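Local coordinates for protein molinate hydrolase (Gulosibacter molinativorax, PDB 4UB9) that hydrolyses the thiocarbamate herbicide molinate, probably at its thioester bond, and is a metal-binding member of the amidohydrolase family, at residues G412-P415 with M416-I419. Residues are numbered along the deposited sequence; the frame is centred on the assembly and turned at random.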
ATOM      1  N   GLY A 412     -36.149   5.120  20.551  1.00 34.81           N
ATOM      2  CA  GLY A 412     -37.599   4.964  20.805  1.00 32.25           C
ATOM      3  C   GLY A 412     -38.026   3.596  21.288  1.00 33.50           C
ATOM      4  O   GLY A 412     -39.191   3.353  21.488  1.00 33.78           O
ATOM      5  N   MET A 413     -37.089   2.694  21.509  1.00 33.59           N
ATOM      6  CA  MET A 413     -37.498   1.403  21.971  1.00 31.71           C
ATOM      7  C   MET A 413     -37.950   1.522  23.409  1.00 34.46           C
ATOM      8  O   MET A 413     -37.397   2.258  24.201  1.00 34.06           O
ATOM      9  CB  MET A 413     -36.389   0.362  21.876  1.00 32.02           C
ATOM     10  CG  MET A 413     -36.909  -1.079  21.845  1.00 33.99           C
ATOM     11  SD  MET A 413     -35.604  -2.320  21.698  1.00 38.44           S
ATOM     12  CE  MET A 413     -36.533  -3.753  21.184  1.00 38.79           C
ATOM     13  N   ASP A 414     -38.987   0.759  23.724  1.00 35.90           N
ATOM     14  CA  ASP A 414     -39.473   0.652  25.050  1.00 35.07           C
ATOM     15  C   ASP A 414     -38.446  -0.083  25.925  1.00 37.80           C
ATOM     16  O   ASP A 414     -38.028  -1.180  25.579  1.00 40.96           O
ATOM     17  CB  ASP A 414     -40.813  -0.111  25.041  1.00 35.15           C
ATOM     18  CG  ASP A 414     -41.361  -0.317  26.444  1.00 43.19           C
ATOM     19  OD1 ASP A 414     -41.701   0.712  27.086  1.00 48.28           O
ATOM     20  OD2 ASP A 414     -41.494  -1.484  26.915  1.00 44.59           O
ATOM     21  N   PRO A 415     -38.182   0.422  27.137  1.00 34.79           N
ATOM     22  CA  PRO A 415     -37.248  -0.272  28.011  1.00 33.43           C
ATOM     23  C   PRO A 415     -37.537  -1.728  28.259  1.00 34.00           C
ATOM     24  O   PRO A 415     -36.609  -2.537  28.343  1.00 32.16           O
ATOM     25  CB  PRO A 415     -37.333   0.517  29.340  1.00 33.00           C
ATOM     26  CG  PRO A 415     -37.654   1.900  28.908  1.00 36.33           C
ATOM     27  CD  PRO A 415     -38.537   1.752  27.667  1.00 36.33           C
ATOM     28  N   MET A 416     -38.799  -2.074  28.458  1.00 33.20           N
ATOM     29  CA  MET A 416     -39.122  -3.487  28.706  1.00 33.12           C
ATOM     30  C   MET A 416     -38.775  -4.341  27.461  1.00 31.41           C
ATOM     31  O   MET A 416     -38.299  -5.464  27.572  1.00 33.31           O
ATOM     32  CB  MET A 416     -40.598  -3.681  29.065  1.00 33.73           C
ATOM     33  CG  MET A 416     -40.940  -5.130  29.411  1.00 36.14           C
ATOM     34  SD  MET A 416     -40.088  -5.614  30.920  1.00 44.18           S
ATOM     35  CE  MET A 416     -40.538  -7.294  31.228  1.00 47.09           C
ATOM     36  N   ALA A 417     -39.107  -3.821  26.295  1.00 28.92           N
ATOM     37  CA  ALA A 417     -38.852  -4.545  25.047  1.00 31.47           C
ATOM     38  C   ALA A 417     -37.303  -4.715  24.816  1.00 35.96           C
ATOM     39  O   ALA A 417     -36.842  -5.753  24.367  1.00 35.47           O
ATOM     40  CB  ALA A 417     -39.511  -3.835  23.874  1.00 29.82           C
ATOM     41  N   ALA A 418     -36.540  -3.676  25.128  1.00 32.52           N
ATOM     42  CA  ALA A 418     -35.103  -3.766  25.147  1.00 34.66           C
ATOM     43  C   ALA A 418     -34.580  -4.864  26.068  1.00 37.17           C
ATOM     44  O   ALA A 418     -33.643  -5.574  25.726  1.00 34.40           O
ATOM     45  CB  ALA A 418     -34.473  -2.432  25.545  1.00 36.44           C
ATOM     46  N   ILE A 419     -35.161  -4.994  27.247  1.00 34.64           N
ATOM     47  CA  ILE A 419     -34.693  -6.025  28.187  1.00 31.58           C
ATOM     48  C   ILE A 419     -34.981  -7.379  27.633  1.00 33.06           C
ATOM     49  O   ILE A 419     -34.192  -8.303  27.802  1.00 35.87           O
ATOM     50  CB  ILE A 419     -35.344  -5.879  29.570  1.00 31.61           C
ATOM     51  CG1 ILE A 419     -34.805  -4.613  30.237  1.00 33.25           C
ATOM     52  CG2 ILE A 419     -35.024  -7.076  30.462  1.00 31.05           C
ATOM     53  CD1 ILE A 419     -35.596  -4.142  31.436  1.00 35.00           C
TER
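The carboxylate of D414 reaches forward to M416 N and A417 N, capping helix 415-421. Its CB lies 4.1 Å from CB of A417. From there CG stands anti to the backbone N (chi1 177°), which places it 3.7 Å from M416 N. OD2 does the touching: it accepts weak hydrogen bonds from M416 N, strongly bent at 124°, and from A417 N at 3.4 Å, and rests 3.2 Å from CB of M416, whose side chain starts alongside and then bends away toward I44 and L455. Aspartate suits an N-cap because its short arm brings an acceptor to amides that have no preceding turn to bond to.

The regular helical bonds begin at the same residue. A418 N reaches the carbonyl O of D414 at 2.9 Å in a nearly straight bond, and I419 N follows with P415 O at 3.1 Å, the donor tilted from the carbonyl plane. P415 fits the first helical position, since its ring fixes phi near the helical value and its N has no hydrogen that would need a partner there.

M413, just before the cap, is buried. Its extended chain sets SD 4.0 Å from CB of A418 and CE 4.0 Å from CB of A417; alanines leave room for the thioether to lie against the helix. M413 also touches M408, and A418 packs on M405 and V409, so the contact joins helix 400-410 to helix 415-421. G412, with positive phi, is the C-prime residue of the Schellman motif ending the former helix, a backbone shape that glycine adopts readily.

The chain thus closes one helix and opens the next within a few residues, and the carboxylate of D414, if ionised, would be favoured by the positive end of the helix dipole.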